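Long-range contacts in TbpB (Actinobacillus pleuropneumoniae, PDB 3HOL), which probably binds host transferrin as the lipoprotein part of the bacterial transferrin receptor, a step in iron acquisition: residues A482-F488 / A499-Q505; Y338-L344 / S357-E363; D127-N131 / K255-A259; A210-K216 / F227-Q232. All coordinates share one frame; numbering follows the deposited sequence.

Contact 1. Residues A482-F488 / A499-Q505; sequences AELGGQF and AVFGAKQ
Gly-486 and Phe-501 meet both through their backbones and through the Phe-501 ring. Seven backbone hydrogen bonds join the antiparallel strands, which form a beta hairpin of the C-lobe barrel. Gly-486 N gives to Phe-501 O at 3.1 Å, and Phe-501 N gives back to Gly-486 O at 3.0 Å. Gln-505 N closes the far end on Ala-482 O with an almost straight bond (176°).

The aromatic contacts lie on the face of Leu-484, Phe-488 and Phe-501. Phe-501 CG sits between its backbone N and carbonyl carbon (chi1 62°), which folds the ring back over the glycine opposite. Gly-486 CA lies 3.9 Å from the ring centroid, a CH-pi contact over the face. Phe-488 turns the same way, and Ala-499 CB packs over its face, 3.4 Å from Phe-488 CZ. The two rings cross at about a right angle, with Phe-488 CD2 at the edge of Phe-501. Leu-484 CD1 touches another part of that edge, 4.0 Å from Phe-501 CE1.

On the other face, Glu-483 OE2 and Lys-504 NZ are 4.1 Å apart, too far for a salt bridge. The carboxylate instead accepts from the backbone N atoms of Glu-337 and Tyr-338.

Strand 470-477 flanks strand 483-492, and strand 375-387 flanks strand 495-508. Phe-408 of strand 405-411 meets the Phe-501 ring.

Contact 2. Residues Y338-L344 / S357-E363; sequences YMKFGQL and SLFLQGE
Phe-359 lays its ring across the backbone of Gly-342. The two strands form an antiparallel beta hairpin in the C-lobe handle domain. Gly-342 N lies over the centre of the ring, 3.5 Å above its plane. Gly-342 CA adds a CH-pi contact to the same ring. Phe-359 CG stands between its own backbone N and carbonyl carbon (chi1 69°), which swings the ring toward the partner strand. Gln-343 O meets the ring at its edge, in plane, 3.7 Å from Phe-359 CE2. Gly-342 has no side chain, so the ring lies directly on its backbone.

On the face of Met-339, Phe-341 and Leu-360 the contacts are apolar. Leu-360 CD1 touches both Met-339 CE, at 3.7 Å, and Phe-341 CB, at 4.0 Å. Farther along, Gln-343 and Leu-358 run side by side in the same direction, joined by Gln-343 CG and Leu-358 CD2. This face packs on the barrel, with Tyr-477 against Met-339 and Leu-360, and Thr-381 against Phe-341.

At the open end of the hairpin, Glu-363 brings OE1 to the edge of the Tyr-338 ring, 3.5 Å from Tyr-338 CD1. The carboxylate and ring planes are 86° apart. Glu-363 OE2 also bonds to Ala-297 N and forms a salt bridge with Lys-15.

Toward the connecting loop, Leu-344 O accepts two hydrogen bonds from one residue. Ser-357 N gives the first, and Ser-357 OG gives the second at 2.9 Å.

Contact 3. Residues D127-N131 / K255-A259; sequences DFTSN and KSLFA
Phe-128 and Leu-257 meet through different first torsions. Phe-128 CG sits between its backbone N and carbonyl carbon (chi1 60°), and the ring leads away from the partner strand. Leu-257 CG lies opposite its own backbone N (chi1 -155°), which carries its methyls toward Phe-128. Leu-257 CD2 reaches Phe-128 CB at 3.9 Å. Leu-257 CD1 comes to Phe-128 CD1 at 4.0 Å, obliquely to the ring.

On the other face, Thr-129 turns its methyl to the partner strand, and CG2 touches Phe-258 CB at 4.1 Å. Its hydroxyl serves its own strand: Thr-129 OG1 gives to Ser-130 O in the carbonyl plane, on a lone pair. Ser-130 OG does the same one residue on, giving to Asn-131 O at 2.7 Å.

The backbones are antiparallel. Thr-129 and Phe-258 exchange two bonds, N to O both ways, each 3.0 Å long. A third bond, from Asn-131 N to Ser-256 O, is less regular. Its donor stands 63° out of the carbonyl plane at Ser-256, just before strand 257-265 begins. The Asn-131 amide lies against Ser-256, with CG 3.6 Å from Ser-256 CA. Arg-140 gives to its OD1, and its ND2 gives to Asp-45.

This pairing joins strands 119-133 and 257-265, 124 residues apart, and helps to close the N-lobe barrel. Strand 245-251 lies beyond strand 257-265. Val-32 of strand 29-33 covers Thr-129 and Phe-258, while the rings of Tyr-171 and Phe-227 each meet Phe-128 edge-to-face.

Contact 4. Residues A210-K216 / F227-Q232; sequences AATASDK and FSADSQ
Ala-211 and Ser-231 form one antiparallel hydrogen-bonded pair, with Ala-211 N to Ser-231 O at 2.8 Å and Ser-231 N to Ala-211 O at 2.9 Å. On one side of this pair, Ala-210 CB packs on the amide of Gln-232, 3.6 Å from Gln-232 NE2. Water 1 lies between Ala-211 O and Gln-232 OE1.

On the other side the two chains part, and Ala-213 turns its methyl toward the other segment. Ala-213 CB rests 3.2 Å from Phe-227 O and also lies near Ser-228 O. These segments are the end of strand 206-213 and the approach to strand 231-239, neighbours in the N-lobe barrel. The loop between them carries no regular structure.

Lys-216 starts away from the other segment, then bends at chi2, chi3 and chi4 so that its ammonium folds back. It crosses Asp-230 at about a right angle. Lys-216 NZ gives to Ala-213 O at 2.9 Å, in the carbonyl plane on a lone pair. It also forms a salt bridge with Asp-230, but the place of OD1 is doubtful. Asp-230 OD1 also appears to accept from Ala-213 N, subject to the same doubt. Water 3 supports the pairing: it accepts from Lys-216 NZ at 3.0 Å and gives to Asp-230 OD2 at 2.6 Å.

Ser-231 OG turns to Val-251 O of strand 245-251. Nearer the loop, water 2 accepts from Asp-215 N and lies 2.8 Å from Phe-227 O.

Contacts 1, 2 and 3 are buried, while contact 4 is partly exposed. Contacts 1 and 2 are long hairpins in different domains, yet they touch: Met-339 SD packs on Leu-484 O, and Leu-360 and Phe-341 press on the backbone of 499-505. Both use a phenylalanine laid over a glycine. Contacts 3 and 4 belong to the N-lobe barrel, with contact 4 nested inside the chain loop that contact 3 closes. Phe-227 joins them by packing on Phe-128 and Leu-257. Their pairing is shorter, and contact 4 relies on charge and water. The centres of contacts 1 and 3 are about 45 Å apart.

Contact 1. Residues A482-F488 / A499-Q505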
# COMPACT_ATOMS: atom_id res chain seq x y z
N ALA A 482 -21.79 4.09 -1.87
CA ALA A 482 -22.66 4.37 -0.73
C ALA A 482 -21.94 5.09 0.39
O ALA A 482 -22.56 5.45 1.40
CB ALA A 482 -23.25 3.05 -0.19
N GLU A 483 -20.62 5.25 0.27
CA GLU A 483 -19.83 6.00 1.24
C GLU A 483 -19.06 7.09 0.50
O GLU A 483 -18.62 6.88 -0.64
CB GLU A 483 -18.87 5.07 2.01
CG GLU A 483 -19.59 3.87 2.71
CD GLU A 483 -18.67 2.93 3.47
OE1 GLU A 483 -17.47 3.22 3.56
OE2 GLU A 483 -19.14 1.89 4.02
N LEU A 484 -18.91 8.23 1.15
CA LEU A 484 -18.06 9.31 0.61
C LEU A 484 -17.23 9.92 1.72
O LEU A 484 -17.57 9.81 2.91
CB LEU A 484 -18.87 10.39 -0.16
CG LEU A 484 -19.79 11.39 0.56
CD1 LEU A 484 -19.08 12.55 1.24
CD2 LEU A 484 -20.81 11.94 -0.39
N GLY A 485 -16.11 10.53 1.34
CA GLY A 485 -15.24 11.18 2.32
C GLY A 485 -14.32 12.17 1.63
O GLY A 485 -14.18 12.15 0.40
N GLY A 486 -13.67 13.02 2.41
CA GLY A 486 -12.70 13.94 1.81
C GLY A 486 -12.06 14.81 2.87
O GLY A 486 -12.22 14.58 4.07
N GLN A 487 -11.31 15.81 2.41
CA GLN A 487 -10.47 16.56 3.32
C GLN A 487 -10.18 17.92 2.76
O GLN A 487 -10.21 18.14 1.56
CB GLN A 487 -9.15 15.84 3.58
CG GLN A 487 -8.34 15.66 2.33
CD GLN A 487 -7.67 14.30 2.26
OE1 GLN A 487 -8.33 13.25 2.01
NE2 GLN A 487 -6.36 14.30 2.44
N PHE A 488 -9.90 18.85 3.65
CA PHE A 488 -9.45 20.15 3.22
C PHE A 488 -8.55 20.69 4.31
O PHE A 488 -8.68 20.31 5.47
CB PHE A 488 -10.62 21.10 2.91
CG PHE A 488 -11.69 21.24 4.02
CD1 PHE A 488 -11.61 22.27 4.97
CD2 PHE A 488 -12.82 20.40 4.04
CE1 PHE A 488 -12.63 22.44 5.96
CE2 PHE A 488 -13.84 20.55 5.03
CZ PHE A 488 -13.74 21.56 5.99
N ALA A 499 -9.29 19.30 8.27
CA ALA A 499 -10.58 18.69 8.47
C ALA A 499 -10.61 17.41 7.65
O ALA A 499 -10.18 17.40 6.49
CB ALA A 499 -11.69 19.65 8.00
N VAL A 500 -11.11 16.32 8.25
CA VAL A 500 -11.42 15.10 7.48
C VAL A 500 -12.86 14.69 7.74
O VAL A 500 -13.33 14.82 8.88
CB VAL A 500 -10.46 13.92 7.83
CG1 VAL A 500 -9.07 14.22 7.33
CG2 VAL A 500 -10.42 13.66 9.36
N PHE A 501 -13.56 14.21 6.73
CA PHE A 501 -14.96 13.85 6.90
C PHE A 501 -15.36 12.57 6.17
O PHE A 501 -14.71 12.15 5.21
CB PHE A 501 -15.88 15.03 6.48
CG PHE A 501 -15.76 15.43 5.02
CD1 PHE A 501 -16.50 14.78 4.04
CD2 PHE A 501 -14.89 16.45 4.64
CE1 PHE A 501 -16.40 15.14 2.70
CE2 PHE A 501 -14.79 16.84 3.30
CZ PHE A 501 -15.54 16.17 2.33
N GLY A 502 -16.47 11.96 6.61
CA GLY A 502 -17.00 10.78 5.96
C GLY A 502 -18.52 10.75 6.16
O GLY A 502 -19.00 11.31 7.13
N ALA A 503 -19.24 10.12 5.23
CA ALA A 503 -20.71 10.10 5.25
C ALA A 503 -21.27 8.88 4.52
O ALA A 503 -20.70 8.44 3.53
CB ALA A 503 -21.29 11.39 4.64
N LYS A 504 -22.39 8.36 5.02
CA LYS A 504 -23.03 7.18 4.46
C LYS A 504 -24.29 7.63 3.71
O LYS A 504 -24.99 8.52 4.19
CB LYS A 504 -23.42 6.24 5.60
CG LYS A 504 -24.24 5.04 5.16
CD LYS A 504 -23.38 3.90 4.71
CE LYS A 504 -23.63 2.71 5.62
NZ LYS A 504 -23.12 1.47 4.99
N GLN A 505 -24.53 7.06 2.53
CA GLN A 505 -25.77 7.26 1.76
C GLN A 505 -26.97 6.92 2.65
O GLN A 505 -26.91 6.02 3.49
CB GLN A 505 -25.77 6.41 0.48
CG GLN A 505 -26.67 6.91 -0.67
CD GLN A 505 -26.73 5.94 -1.86
OE1 GLN A 505 -26.04 6.11 -2.88
NE2 GLN A 505 -27.54 4.90 -1.72

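Contact 2. Residues Y338-L344 / S357-E363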
# COMPACT_ATOMS: atom_id res chain seq x y z
N TYR A 338 -15.66 0.94 3.88
CA TYR A 338 -14.69 1.10 2.77
C TYR A 338 -13.80 2.35 2.91
O TYR A 338 -13.06 2.69 1.96
CB TYR A 338 -15.40 1.09 1.41
CG TYR A 338 -16.14 -0.23 1.17
CD1 TYR A 338 -15.48 -1.31 0.62
CD2 TYR A 338 -17.49 -0.38 1.53
CE1 TYR A 338 -16.14 -2.51 0.40
CE2 TYR A 338 -18.16 -1.58 1.32
CZ TYR A 338 -17.48 -2.63 0.74
OH TYR A 338 -18.12 -3.82 0.54
N MET A 339 -13.90 3.00 4.07
CA MET A 339 -13.09 4.17 4.43
C MET A 339 -12.97 4.24 5.95
O MET A 339 -13.75 3.62 6.66
CB MET A 339 -13.71 5.47 3.89
CG MET A 339 -15.16 5.78 4.38
SD MET A 339 -15.60 7.53 4.15
CE MET A 339 -14.17 8.39 4.84
N LYS A 340 -11.98 4.98 6.43
CA LYS A 340 -11.73 5.24 7.85
C LYS A 340 -11.14 6.64 7.92
O LYS A 340 -10.38 7.02 7.02
CB LYS A 340 -10.67 4.28 8.39
CG LYS A 340 -11.16 2.84 8.65
CD LYS A 340 -12.05 2.79 9.90
CE LYS A 340 -12.37 1.37 10.36
NZ LYS A 340 -13.77 1.05 9.99
N PHE A 341 -11.46 7.38 8.97
CA PHE A 341 -10.84 8.69 9.19
C PHE A 341 -10.73 8.92 10.67
O PHE A 341 -11.40 8.25 11.45
CB PHE A 341 -11.62 9.83 8.49
CG PHE A 341 -13.03 10.06 9.05
CD1 PHE A 341 -13.23 10.88 10.18
CD2 PHE A 341 -14.14 9.47 8.43
CE1 PHE A 341 -14.54 11.10 10.68
CE2 PHE A 341 -15.46 9.69 8.94
CZ PHE A 341 -15.64 10.49 10.05
N GLY A 342 -9.85 9.80 11.09
CA GLY A 342 -9.86 10.15 12.49
C GLY A 342 -8.64 10.93 12.86
O GLY A 342 -8.07 11.66 12.02
N GLN A 343 -8.27 10.78 14.13
CA GLN A 343 -7.21 11.54 14.74
C GLN A 343 -6.03 10.67 15.10
O GLN A 343 -6.19 9.49 15.47
CB GLN A 343 -7.75 12.30 15.98
CG GLN A 343 -8.81 13.32 15.57
CD GLN A 343 -9.37 14.15 16.71
OE1 GLN A 343 -8.82 14.14 17.82
NE2 GLN A 343 -10.49 14.86 16.44
N LEU A 344 -4.85 11.25 15.02
CA LEU A 344 -3.63 10.53 15.34
C LEU A 344 -2.66 11.48 16.03
O LEU A 344 -2.34 12.55 15.50
CB LEU A 344 -3.02 9.99 14.05
CG LEU A 344 -1.70 9.27 14.10
CD1 LEU A 344 -1.87 7.85 14.69
CD2 LEU A 344 -1.14 9.25 12.69
N SER A 357 -2.55 15.02 14.61
CA SER A 357 -2.79 15.03 13.16
C SER A 357 -4.14 14.37 12.83
O SER A 357 -4.78 13.77 13.71
CB SER A 357 -1.63 14.31 12.42
OG SER A 357 -1.61 12.93 12.76
N LEU A 358 -4.58 14.50 11.57
CA LEU A 358 -5.78 13.81 11.10
C LEU A 358 -5.40 12.84 9.98
O LEU A 358 -4.39 13.04 9.33
CB LEU A 358 -6.79 14.82 10.58
CG LEU A 358 -7.18 15.92 11.58
CD1 LEU A 358 -7.94 17.02 10.81
CD2 LEU A 358 -8.06 15.34 12.65
N PHE A 359 -6.20 11.80 9.75
CA PHE A 359 -5.96 10.90 8.62
C PHE A 359 -7.28 10.55 7.95
O PHE A 359 -8.36 10.56 8.60
CB PHE A 359 -5.21 9.62 9.07
CG PHE A 359 -6.03 8.70 9.94
CD1 PHE A 359 -6.88 7.75 9.38
CD2 PHE A 359 -5.97 8.81 11.34
CE1 PHE A 359 -7.65 6.91 10.19
CE2 PHE A 359 -6.75 7.97 12.17
CZ PHE A 359 -7.59 7.03 11.61
N LEU A 360 -7.19 10.26 6.65
CA LEU A 360 -8.32 9.69 5.91
C LEU A 360 -7.79 8.62 4.97
O LEU A 360 -6.82 8.86 4.25
CB LEU A 360 -9.06 10.77 5.11
CG LEU A 360 -10.32 10.17 4.45
CD1 LEU A 360 -11.55 11.02 4.72
CD2 LEU A 360 -10.13 9.90 2.92
N GLN A 361 -8.45 7.47 4.96
CA GLN A 361 -8.17 6.42 3.99
C GLN A 361 -9.47 5.93 3.35
O GLN A 361 -10.48 5.82 4.01
CB GLN A 361 -7.42 5.25 4.66
CG GLN A 361 -6.19 5.71 5.51
CD GLN A 361 -5.22 4.54 5.78
OE1 GLN A 361 -4.00 4.65 5.55
NE2 GLN A 361 -5.77 3.40 6.21
N GLY A 362 -9.43 5.62 2.06
CA GLY A 362 -10.63 5.13 1.39
C GLY A 362 -10.25 4.24 0.21
O GLY A 362 -9.17 4.40 -0.38
N GLU A 363 -11.15 3.30 -0.10
CA GLU A 363 -11.00 2.37 -1.23
C GLU A 363 -11.98 2.85 -2.29
O GLU A 363 -13.18 2.59 -2.15
CB GLU A 363 -11.39 0.95 -0.76
CG GLU A 363 -10.56 0.48 0.44
CD GLU A 363 -11.14 -0.73 1.18
OE1 GLU A 363 -11.97 -1.46 0.61
OE2 GLU A 363 -10.76 -0.93 2.35

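Contact 3. Residues D127-N131 / K255-A259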
# COMPACT_ATOMS: atom_id res chain seq x y z
N ASP A 127 15.58 -12.43 -10.01
CA ASP A 127 16.68 -13.02 -9.27
C ASP A 127 16.06 -14.10 -8.39
O ASP A 127 14.83 -14.14 -8.24
CB ASP A 127 17.33 -11.93 -8.40
CG ASP A 127 18.25 -11.02 -9.22
OD1 ASP A 127 19.31 -11.52 -9.63
OD2 ASP A 127 17.90 -9.83 -9.43
N PHE A 128 16.90 -14.95 -7.79
CA PHE A 128 16.40 -16.09 -7.04
C PHE A 128 17.46 -16.62 -6.13
O PHE A 128 18.67 -16.36 -6.33
CB PHE A 128 15.95 -17.27 -7.96
CG PHE A 128 17.07 -17.83 -8.85
CD1 PHE A 128 17.91 -18.85 -8.39
CD2 PHE A 128 17.25 -17.37 -10.15
CE1 PHE A 128 18.94 -19.36 -9.21
CE2 PHE A 128 18.27 -17.87 -10.96
CZ PHE A 128 19.11 -18.87 -10.48
N THR A 129 17.01 -17.40 -5.14
CA THR A 129 17.91 -18.33 -4.46
C THR A 129 17.24 -19.70 -4.42
O THR A 129 16.02 -19.78 -4.22
CB THR A 129 18.36 -17.88 -3.02
OG1 THR A 129 19.14 -18.93 -2.41
CG2 THR A 129 17.14 -17.53 -2.07
N SER A 130 18.00 -20.77 -4.69
CA SER A 130 17.40 -22.10 -4.45
C SER A 130 17.49 -22.46 -2.97
O SER A 130 18.00 -21.69 -2.15
CB SER A 130 18.07 -23.17 -5.32
OG SER A 130 19.32 -23.52 -4.73
N ASN A 131 16.91 -23.60 -2.60
CA ASN A 131 17.20 -24.14 -1.28
C ASN A 131 18.55 -24.87 -1.33
O ASN A 131 19.20 -24.87 -2.39
CB ASN A 131 16.05 -25.07 -0.82
CG ASN A 131 15.94 -26.31 -1.66
OD1 ASN A 131 16.43 -26.40 -2.78
ND2 ASN A 131 15.23 -27.31 -1.11
N LYS A 255 8.99 -25.24 -1.55
CA LYS A 255 10.02 -24.43 -0.85
C LYS A 255 11.47 -24.58 -1.38
O LYS A 255 12.42 -24.32 -0.65
CB LYS A 255 9.99 -24.66 0.67
CG LYS A 255 8.61 -24.47 1.33
CD LYS A 255 8.71 -24.71 2.82
CE LYS A 255 7.48 -24.15 3.54
NZ LYS A 255 6.51 -25.21 3.80
N SER A 256 11.62 -24.95 -2.64
CA SER A 256 12.94 -25.16 -3.26
C SER A 256 13.50 -23.92 -3.99
O SER A 256 14.61 -23.95 -4.50
CB SER A 256 12.87 -26.29 -4.26
OG SER A 256 12.00 -25.92 -5.32
N LEU A 257 12.70 -22.85 -4.06
CA LEU A 257 13.10 -21.64 -4.79
C LEU A 257 12.34 -20.43 -4.28
O LEU A 257 11.14 -20.53 -3.95
CB LEU A 257 12.91 -21.84 -6.29
CG LEU A 257 13.87 -20.88 -7.00
CD1 LEU A 257 15.02 -21.58 -7.75
CD2 LEU A 257 13.08 -19.89 -7.81
N PHE A 258 13.05 -19.30 -4.18
CA PHE A 258 12.47 -18.00 -3.85
C PHE A 258 12.91 -17.07 -4.95
O PHE A 258 14.10 -16.89 -5.16
CB PHE A 258 13.04 -17.54 -2.49
CG PHE A 258 12.59 -16.17 -2.02
CD1 PHE A 258 11.46 -16.03 -1.19
CD2 PHE A 258 13.37 -15.03 -2.27
CE1 PHE A 258 11.11 -14.79 -0.66
CE2 PHE A 258 13.02 -13.78 -1.77
CZ PHE A 258 11.89 -13.65 -0.95
N ALA A 259 11.95 -16.51 -5.67
CA ALA A 259 12.24 -15.65 -6.80
C ALA A 259 11.74 -14.24 -6.52
O ALA A 259 10.74 -14.05 -5.87
CB ALA A 259 11.54 -16.23 -8.07

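Contact 4. Residues A210-K216 / F227-Q232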
# COMPACT_ATOMS: atom_id res chain seq x y z
N ALA A 210 0.13 -16.93 -9.68
CA ALA A 210 0.91 -18.14 -9.77
C ALA A 210 2.07 -18.04 -10.75
O ALA A 210 1.99 -17.31 -11.75
CB ALA A 210 -0.03 -19.33 -10.16
N ALA A 211 3.15 -18.78 -10.49
CA ALA A 211 4.20 -18.92 -11.50
C ALA A 211 4.16 -20.37 -11.95
O ALA A 211 4.09 -21.29 -11.10
CB ALA A 211 5.60 -18.58 -10.92
N THR A 212 4.16 -20.59 -13.26
CA THR A 212 4.14 -21.95 -13.83
C THR A 212 5.50 -22.30 -14.37
O THR A 212 6.00 -21.58 -15.25
CB THR A 212 3.11 -22.04 -14.98
OG1 THR A 212 1.83 -21.71 -14.44
CG2 THR A 212 3.08 -23.46 -15.61
N ALA A 213 6.13 -23.35 -13.82
CA ALA A 213 7.44 -23.77 -14.32
C ALA A 213 7.34 -24.22 -15.77
O ALA A 213 6.47 -25.06 -16.10
CB ALA A 213 8.01 -24.88 -13.48
N SER A 214 8.21 -23.70 -16.63
CA SER A 214 8.11 -24.02 -18.07
C SER A 214 8.69 -25.41 -18.39
O SER A 214 8.27 -26.03 -19.34
CB SER A 214 8.78 -22.96 -18.96
OG SER A 214 8.28 -21.65 -18.67
N ASP A 215 9.62 -25.89 -17.57
CA ASP A 215 10.20 -27.23 -17.70
C ASP A 215 9.94 -27.95 -16.39
O ASP A 215 10.56 -27.63 -15.39
CB ASP A 215 11.70 -27.14 -18.02
CG ASP A 215 12.35 -28.54 -18.24
OD1 ASP A 215 11.72 -29.58 -17.93
OD2 ASP A 215 13.51 -28.56 -18.71
N LYS A 216 9.00 -28.90 -16.40
CA LYS A 216 8.55 -29.63 -15.20
C LYS A 216 9.49 -30.78 -14.79
O LYS A 216 9.34 -31.36 -13.71
CB LYS A 216 7.13 -30.21 -15.40
CG LYS A 216 5.98 -29.20 -15.25
CD LYS A 216 5.80 -28.80 -13.74
CE LYS A 216 5.49 -27.32 -13.58
NZ LYS A 216 4.55 -26.72 -14.63
N PHE A 227 14.35 -25.16 -11.53
CA PHE A 227 13.11 -24.36 -11.70
C PHE A 227 11.94 -25.25 -12.12
O PHE A 227 11.21 -24.92 -13.07
CB PHE A 227 13.35 -23.27 -12.78
CG PHE A 227 14.69 -22.57 -12.63
CD1 PHE A 227 14.90 -21.65 -11.63
CD2 PHE A 227 15.76 -22.88 -13.50
CE1 PHE A 227 16.13 -21.01 -11.45
CE2 PHE A 227 17.01 -22.25 -13.34
CZ PHE A 227 17.19 -21.32 -12.31
N SER A 228 11.79 -26.39 -11.44
CA SER A 228 10.83 -27.40 -11.91
C SER A 228 9.49 -27.26 -11.21
O SER A 228 8.49 -27.81 -11.67
CB SER A 228 11.38 -28.83 -11.74
OG SER A 228 11.51 -29.18 -10.35
N ALA A 229 9.48 -26.55 -10.09
CA ALA A 229 8.29 -26.48 -9.21
C ALA A 229 7.44 -25.27 -9.53
O ALA A 229 7.98 -24.19 -9.78
CB ALA A 229 8.73 -26.42 -7.78
N ASP A 230 6.13 -25.45 -9.54
CA ASP A 230 5.23 -24.30 -9.67
C ASP A 230 5.14 -23.55 -8.34
O ASP A 230 5.56 -24.05 -7.28
CB ASP A 230 3.80 -24.77 -10.02
CG ASP A 230 3.70 -25.42 -11.41
OD1 ASP A 230 4.43 -25.08 -12.33
OD2 ASP A 230 2.86 -26.31 -11.58
N SER A 231 4.57 -22.34 -8.40
CA SER A 231 4.24 -21.55 -7.20
C SER A 231 2.81 -21.02 -7.27
O SER A 231 2.42 -20.43 -8.29
CB SER A 231 5.13 -20.30 -7.11
OG SER A 231 4.80 -19.55 -5.95
N GLN A 232 2.08 -21.16 -6.17
CA GLN A 232 0.79 -20.51 -6.02
C GLN A 232 0.95 -19.30 -5.12
O GLN A 232 -0.04 -18.78 -4.60
CB GLN A 232 -0.23 -21.47 -5.35
CG GLN A 232 -0.55 -22.75 -6.10
CD GLN A 232 -0.76 -22.59 -7.62
OE1 GLN A 232 -0.08 -23.27 -8.42
NE2 GLN A 232 -1.71 -21.72 -8.03
O HOH W 1 1.26 -22.66 -10.52
O HOH W 2 11.24 -24.25 -15.75
O HOH W 3 1.66 -26.75 -13.90